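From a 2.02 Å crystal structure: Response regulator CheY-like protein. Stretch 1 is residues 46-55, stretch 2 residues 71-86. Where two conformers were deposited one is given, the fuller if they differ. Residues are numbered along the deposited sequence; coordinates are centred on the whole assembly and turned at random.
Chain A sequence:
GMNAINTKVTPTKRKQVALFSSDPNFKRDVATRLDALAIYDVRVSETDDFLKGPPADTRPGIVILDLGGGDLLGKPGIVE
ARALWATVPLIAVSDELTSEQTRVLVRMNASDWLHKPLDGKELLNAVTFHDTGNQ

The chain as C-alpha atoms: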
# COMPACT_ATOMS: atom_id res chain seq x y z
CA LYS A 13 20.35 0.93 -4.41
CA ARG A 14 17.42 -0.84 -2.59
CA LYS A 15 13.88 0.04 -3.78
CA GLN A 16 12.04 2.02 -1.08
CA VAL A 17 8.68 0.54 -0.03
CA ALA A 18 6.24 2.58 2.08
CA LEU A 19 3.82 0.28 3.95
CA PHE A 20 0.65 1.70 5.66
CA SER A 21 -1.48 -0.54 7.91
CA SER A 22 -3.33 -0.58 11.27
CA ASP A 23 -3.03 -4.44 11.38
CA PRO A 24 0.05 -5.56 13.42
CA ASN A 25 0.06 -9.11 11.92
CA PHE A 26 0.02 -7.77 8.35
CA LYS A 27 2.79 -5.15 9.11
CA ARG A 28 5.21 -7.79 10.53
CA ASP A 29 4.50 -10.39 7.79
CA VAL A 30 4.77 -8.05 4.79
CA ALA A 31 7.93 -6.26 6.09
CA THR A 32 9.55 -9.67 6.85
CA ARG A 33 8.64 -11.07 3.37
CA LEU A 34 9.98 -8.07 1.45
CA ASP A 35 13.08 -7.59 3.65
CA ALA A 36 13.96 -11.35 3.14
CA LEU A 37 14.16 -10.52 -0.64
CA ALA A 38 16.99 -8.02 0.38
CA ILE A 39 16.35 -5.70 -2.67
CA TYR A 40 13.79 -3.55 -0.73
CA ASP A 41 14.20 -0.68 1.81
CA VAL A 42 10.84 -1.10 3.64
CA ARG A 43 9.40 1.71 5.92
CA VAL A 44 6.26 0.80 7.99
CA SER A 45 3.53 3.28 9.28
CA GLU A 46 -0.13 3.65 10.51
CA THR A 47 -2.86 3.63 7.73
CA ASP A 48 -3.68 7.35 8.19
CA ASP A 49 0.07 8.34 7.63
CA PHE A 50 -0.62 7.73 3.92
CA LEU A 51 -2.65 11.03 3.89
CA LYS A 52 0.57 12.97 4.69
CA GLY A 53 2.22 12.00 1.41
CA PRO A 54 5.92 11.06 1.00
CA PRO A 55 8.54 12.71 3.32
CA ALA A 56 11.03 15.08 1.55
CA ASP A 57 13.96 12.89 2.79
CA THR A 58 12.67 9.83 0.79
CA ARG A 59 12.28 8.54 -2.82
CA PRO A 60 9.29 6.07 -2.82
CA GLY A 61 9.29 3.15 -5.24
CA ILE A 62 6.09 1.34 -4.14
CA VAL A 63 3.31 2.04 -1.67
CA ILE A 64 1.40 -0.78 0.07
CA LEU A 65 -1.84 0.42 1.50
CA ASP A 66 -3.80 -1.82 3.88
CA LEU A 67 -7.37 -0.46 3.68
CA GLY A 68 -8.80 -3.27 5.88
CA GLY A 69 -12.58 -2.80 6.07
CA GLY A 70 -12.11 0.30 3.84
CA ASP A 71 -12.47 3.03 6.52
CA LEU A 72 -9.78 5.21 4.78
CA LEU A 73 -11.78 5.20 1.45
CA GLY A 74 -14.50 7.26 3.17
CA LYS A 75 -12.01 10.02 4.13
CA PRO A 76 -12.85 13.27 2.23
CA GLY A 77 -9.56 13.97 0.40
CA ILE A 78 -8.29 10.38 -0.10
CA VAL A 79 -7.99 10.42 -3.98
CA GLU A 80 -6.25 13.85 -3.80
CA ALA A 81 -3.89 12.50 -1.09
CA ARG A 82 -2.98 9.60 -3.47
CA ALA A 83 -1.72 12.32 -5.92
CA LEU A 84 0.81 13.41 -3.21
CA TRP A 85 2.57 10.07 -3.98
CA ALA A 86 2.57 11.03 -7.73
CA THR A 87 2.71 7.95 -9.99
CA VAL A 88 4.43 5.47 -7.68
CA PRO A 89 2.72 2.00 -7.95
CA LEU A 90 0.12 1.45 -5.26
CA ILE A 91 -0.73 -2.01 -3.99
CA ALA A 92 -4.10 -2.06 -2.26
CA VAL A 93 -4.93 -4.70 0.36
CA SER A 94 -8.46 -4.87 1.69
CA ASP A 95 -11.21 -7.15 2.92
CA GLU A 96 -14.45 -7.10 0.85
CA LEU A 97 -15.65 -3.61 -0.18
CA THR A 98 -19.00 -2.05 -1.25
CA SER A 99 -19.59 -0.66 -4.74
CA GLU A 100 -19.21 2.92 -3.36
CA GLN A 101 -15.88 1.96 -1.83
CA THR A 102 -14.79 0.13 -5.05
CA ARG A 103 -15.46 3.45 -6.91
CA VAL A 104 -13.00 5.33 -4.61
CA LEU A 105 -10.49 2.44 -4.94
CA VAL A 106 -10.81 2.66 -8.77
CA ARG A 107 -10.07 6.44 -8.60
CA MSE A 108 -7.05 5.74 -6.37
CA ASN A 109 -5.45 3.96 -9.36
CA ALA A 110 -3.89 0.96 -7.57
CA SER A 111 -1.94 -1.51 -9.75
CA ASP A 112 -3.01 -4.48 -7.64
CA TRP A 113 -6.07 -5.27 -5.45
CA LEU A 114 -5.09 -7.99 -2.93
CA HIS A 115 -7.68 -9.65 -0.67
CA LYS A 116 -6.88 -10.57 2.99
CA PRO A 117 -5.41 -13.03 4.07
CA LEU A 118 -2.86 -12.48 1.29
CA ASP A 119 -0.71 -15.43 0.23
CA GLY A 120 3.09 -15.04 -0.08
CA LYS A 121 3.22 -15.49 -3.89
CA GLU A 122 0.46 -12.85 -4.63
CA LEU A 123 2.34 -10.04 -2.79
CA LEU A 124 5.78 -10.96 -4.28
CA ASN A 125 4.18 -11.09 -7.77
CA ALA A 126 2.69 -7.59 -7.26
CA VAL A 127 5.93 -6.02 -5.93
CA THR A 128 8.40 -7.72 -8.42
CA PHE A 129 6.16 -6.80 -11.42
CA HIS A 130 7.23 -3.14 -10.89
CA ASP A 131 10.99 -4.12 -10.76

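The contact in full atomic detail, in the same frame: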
# COMPACT_ATOMS: atom_id res chain seq x y z
N GLU A 46 1.33 3.72 10.30
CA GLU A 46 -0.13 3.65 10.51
C GLU A 46 -0.86 4.04 9.20
O GLU A 46 -0.36 4.88 8.46
CB GLU A 46 -0.54 4.59 11.65
N THR A 47 -2.05 3.44 8.94
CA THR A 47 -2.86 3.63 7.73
C THR A 47 -3.05 5.12 7.41
O THR A 47 -2.82 5.51 6.26
CB THR A 47 -4.21 2.89 7.85
OG1 THR A 47 -3.96 1.49 7.89
CG2 THR A 47 -5.14 3.15 6.67
N ASP A 48 -3.43 5.93 8.40
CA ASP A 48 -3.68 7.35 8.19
C ASP A 48 -2.43 8.18 7.82
O ASP A 48 -2.60 9.30 7.32
CB ASP A 48 -4.40 7.96 9.40
CG ASP A 48 -5.81 7.42 9.63
OD1 ASP A 48 -6.35 6.73 8.72
OD2 ASP A 48 -6.39 7.70 10.71
N ASP A 49 -1.19 7.64 7.99
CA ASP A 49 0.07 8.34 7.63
C ASP A 49 0.21 8.47 6.11
O ASP A 49 1.01 9.28 5.61
CB ASP A 49 1.31 7.66 8.23
CG ASP A 49 1.62 8.10 9.66
OD1 ASP A 49 0.67 8.18 10.48
OD2 ASP A 49 2.80 8.33 9.97
N PHE A 50 -0.59 7.68 5.37
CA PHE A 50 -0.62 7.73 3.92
C PHE A 50 -1.09 9.12 3.45
O PHE A 50 -0.58 9.64 2.46
CB PHE A 50 -1.56 6.63 3.39
CG PHE A 50 -1.85 6.71 1.92
CD1 PHE A 50 -0.99 6.14 0.99
CD2 PHE A 50 -2.98 7.37 1.45
CE1 PHE A 50 -1.26 6.22 -0.39
CE2 PHE A 50 -3.25 7.46 0.07
CZ PHE A 50 -2.38 6.89 -0.83
N LEU A 51 -2.05 9.73 4.19
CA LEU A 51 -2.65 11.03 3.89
C LEU A 51 -1.63 12.17 3.89
O LEU A 51 -1.89 13.21 3.30
CB LEU A 51 -3.77 11.36 4.88
CG LEU A 51 -4.98 10.41 4.90
CD1 LEU A 51 -5.89 10.74 6.07
CD2 LEU A 51 -5.77 10.48 3.59
N LYS A 52 -0.48 11.97 4.56
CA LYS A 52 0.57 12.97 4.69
C LYS A 52 1.43 13.06 3.44
O LYS A 52 2.13 14.06 3.25
CB LYS A 52 1.45 12.67 5.92
CG LYS A 52 0.79 12.98 7.25
CD LYS A 52 1.55 12.27 8.37
CE LYS A 52 0.92 12.46 9.73
NZ LYS A 52 1.80 11.96 10.81
N GLY A 53 1.40 12.04 2.61
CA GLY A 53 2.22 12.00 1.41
C GLY A 53 3.65 11.58 1.73
O GLY A 53 3.98 11.31 2.90
N PRO A 54 4.54 11.50 0.72
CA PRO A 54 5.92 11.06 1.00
C PRO A 54 6.77 12.11 1.74
O PRO A 54 6.66 13.30 1.44
CB PRO A 54 6.50 10.80 -0.39
CG PRO A 54 5.67 11.58 -1.33
CD PRO A 54 4.33 11.79 -0.71
N PRO A 55 7.66 11.71 2.68
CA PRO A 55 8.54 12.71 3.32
C PRO A 55 9.59 13.20 2.31
O PRO A 55 9.93 12.48 1.37
CB PRO A 55 9.17 11.94 4.49
CG PRO A 55 8.46 10.61 4.55
CD PRO A 55 7.95 10.35 3.17
N ASP A 71 -12.17 1.82 5.76
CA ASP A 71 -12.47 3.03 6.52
C ASP A 71 -11.81 4.27 5.87
O ASP A 71 -12.46 5.31 5.76
CB ASP A 71 -11.99 2.88 8.00
CG ASP A 71 -12.34 1.56 8.68
OD1 ASP A 71 -11.70 0.51 8.35
OD2 ASP A 71 -13.20 1.58 9.61
N LEU A 72 -10.55 4.14 5.41
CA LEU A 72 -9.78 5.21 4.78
C LEU A 72 -10.42 5.71 3.46
O LEU A 72 -10.30 6.88 3.16
CB LEU A 72 -8.33 4.75 4.54
CG LEU A 72 -7.31 5.84 4.22
CD1 LEU A 72 -6.95 6.64 5.46
CD2 LEU A 72 -6.05 5.24 3.63
N LEU A 73 -11.14 4.85 2.72
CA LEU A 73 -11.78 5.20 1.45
C LEU A 73 -12.93 6.18 1.62
O LEU A 73 -13.35 6.81 0.64
CB LEU A 73 -12.28 3.94 0.73
CG LEU A 73 -11.22 2.92 0.35
CD1 LEU A 73 -11.85 1.58 0.08
CD2 LEU A 73 -10.38 3.39 -0.87
N GLY A 74 -13.44 6.31 2.85
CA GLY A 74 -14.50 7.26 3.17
C GLY A 74 -13.97 8.60 3.65
O GLY A 74 -14.76 9.49 3.97
N LYS A 75 -12.64 8.77 3.71
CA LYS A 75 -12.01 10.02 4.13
C LYS A 75 -12.09 11.05 2.99
O LYS A 75 -11.75 10.72 1.85
CB LYS A 75 -10.58 9.82 4.62
CG LYS A 75 -10.43 10.01 6.13
CD LYS A 75 -10.65 8.72 6.93
CE LYS A 75 -10.74 8.96 8.42
NZ LYS A 75 -9.44 9.39 9.00
N PRO A 76 -12.58 12.28 3.29
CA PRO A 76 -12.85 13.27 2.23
C PRO A 76 -11.79 13.53 1.14
O PRO A 76 -12.18 13.62 -0.03
CB PRO A 76 -13.16 14.56 3.01
CG PRO A 76 -13.01 14.23 4.47
CD PRO A 76 -13.10 12.75 4.59
N GLY A 77 -10.52 13.68 1.48
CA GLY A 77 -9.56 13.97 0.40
C GLY A 77 -8.63 12.83 0.02
O GLY A 77 -7.50 13.09 -0.42
N ILE A 78 -9.10 11.57 0.13
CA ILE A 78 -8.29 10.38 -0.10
C ILE A 78 -7.69 10.27 -1.54
O ILE A 78 -6.51 9.93 -1.65
CB ILE A 78 -9.03 9.06 0.31
CG1 ILE A 78 -8.08 7.83 0.30
CG2 ILE A 78 -10.30 8.80 -0.49
CD1 ILE A 78 -6.83 8.00 1.12
N VAL A 79 -8.47 10.54 -2.60
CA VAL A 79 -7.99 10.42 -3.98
C VAL A 79 -6.97 11.52 -4.28
O VAL A 79 -5.98 11.25 -4.99
CB VAL A 79 -9.15 10.38 -5.01
CG1 VAL A 79 -8.62 10.35 -6.44
CG2 VAL A 79 -10.05 9.16 -4.74
N GLU A 80 -7.17 12.71 -3.68
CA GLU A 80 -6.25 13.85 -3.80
C GLU A 80 -4.97 13.55 -3.05
O GLU A 80 -3.91 13.90 -3.55
CB GLU A 80 -6.87 15.16 -3.28
CG GLU A 80 -8.03 15.70 -4.10
CD GLU A 80 -9.41 15.17 -3.73
OE1 GLU A 80 -9.50 14.13 -3.03
OE2 GLU A 80 -10.40 15.78 -4.18
N ALA A 81 -5.07 12.89 -1.87
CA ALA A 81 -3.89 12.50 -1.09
C ALA A 81 -3.07 11.45 -1.86
O ALA A 81 -1.84 11.46 -1.76
CB ALA A 81 -4.27 11.98 0.29
N ARG A 82 -3.71 10.58 -2.66
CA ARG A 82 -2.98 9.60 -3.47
C ARG A 82 -2.05 10.35 -4.43
O ARG A 82 -0.92 9.91 -4.64
CB ARG A 82 -3.94 8.66 -4.23
CG ARG A 82 -3.28 7.45 -4.88
CD ARG A 82 -2.76 7.72 -6.30
NE ARG A 82 -2.38 6.48 -6.98
CZ ARG A 82 -1.13 6.05 -7.14
NH1 ARG A 82 -0.11 6.80 -6.74
NH2 ARG A 82 -0.89 4.88 -7.72
N ALA A 83 -2.51 11.49 -4.99
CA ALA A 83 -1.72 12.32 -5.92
C ALA A 83 -0.47 12.91 -5.26
O ALA A 83 0.43 13.33 -5.98
CB ALA A 83 -2.57 13.43 -6.53
N LEU A 84 -0.39 12.94 -3.92
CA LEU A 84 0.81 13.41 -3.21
C LEU A 84 1.99 12.46 -3.47
O LEU A 84 3.16 12.87 -3.47
CB LEU A 84 0.57 13.53 -1.68
CG LEU A 84 -0.41 14.61 -1.20
CD1 LEU A 84 -0.74 14.41 0.28
CD2 LEU A 84 0.15 16.03 -1.42
N TRP A 85 1.65 11.18 -3.70
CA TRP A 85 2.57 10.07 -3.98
C TRP A 85 2.91 9.99 -5.48
O TRP A 85 3.65 9.11 -5.89
CB TRP A 85 1.96 8.74 -3.51
CG TRP A 85 1.80 8.68 -2.02
CD1 TRP A 85 0.74 9.13 -1.29
CD2 TRP A 85 2.83 8.35 -1.09
NE1 TRP A 85 1.00 8.99 0.05
CE2 TRP A 85 2.28 8.50 0.21
CE3 TRP A 85 4.15 7.89 -1.21
CZ2 TRP A 85 3.02 8.24 1.36
CZ3 TRP A 85 4.87 7.59 -0.07
CH2 TRP A 85 4.31 7.77 1.20
N ALA A 86 2.37 10.92 -6.28
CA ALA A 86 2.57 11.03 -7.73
C ALA A 86 2.27 9.68 -8.39
O ALA A 86 1.27 9.06 -8.02
CB ALA A 86 3.99 11.55 -8.05

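This is a mainly apolar contact, burying 707 Å² summed over both sides, in which a short 3-10 segment and the loop after it pack along a helix-containing stretch and are pinned by a tryptophan that is both sandwiched and hydrogen-bonded.

The indole of Trp85 supplies the central evidence. Its NE1 donates to the backbone O of Phe50 at 3.0 Å, with an N-H...O angle of 170°, so the bond is nearly linear. It is the one hydrogen bond between the stretches, and Phe50 O also accepts from Gly53 N at 3.1 Å, closing the end of the 3-10 segment. Over one face of the indole lies the Phe50 ring: its centroid is 4.5 Å from that of the five-membered ring and the planes differ by 11°, which defines an offset stack, with Phe50 CE1 3.6 Å from Trp85 CD1. Over the opposite face lies Pro54, whose CD sits 3.9 Å from the centroid of the six-membered ring and 15° off its normal, the geometry of a CH-pi contact. Gly53 C is on that same face, 3.4 Å from Trp85 CZ2.

The passage through Gly53 is tight. Gly53 CA is 3.8 Å from Leu84 CB, and an ideal CB would fall 2.9 Å from that same Leu84 CB, a clash; its phi of 81° independently favours glycine. Leu84 continues the packing on both sides of this point, with CD1 3.4 Å from Leu51 O and CB 4.3 Å from Pro54 CD.

Along the helix, Phe50 and Leu51 reach the second stretch through their side-chain ends, since CA-to-CB points sideways in Phe50 and away in Leu51. Both meet Ile78 CD1, from Phe50 CE2 at 3.8 Å and from Leu51 CD2 at 3.7 Å. Leu51 CD2 also lies 3.9 Å from Ala81 CB, where the small side chain accompanies a close backbone approach, the two CA atoms being 5.3 Å apart. Phe50 CZ comes within 3.8 Å of Arg82 CA, so the ring packs against the helix backbone as well as side chains.

Leu72 points toward the first stretch and extends the apolar surface: its CD2 is 3.8 Å from Thr47 CG2 and 4.3 Å from Phe50 CD2. The one salt bridge between the stretches lies at the exposed margin, where Asp48 OD2 and Lys75 NZ are 3.9 Å apart, a long separation.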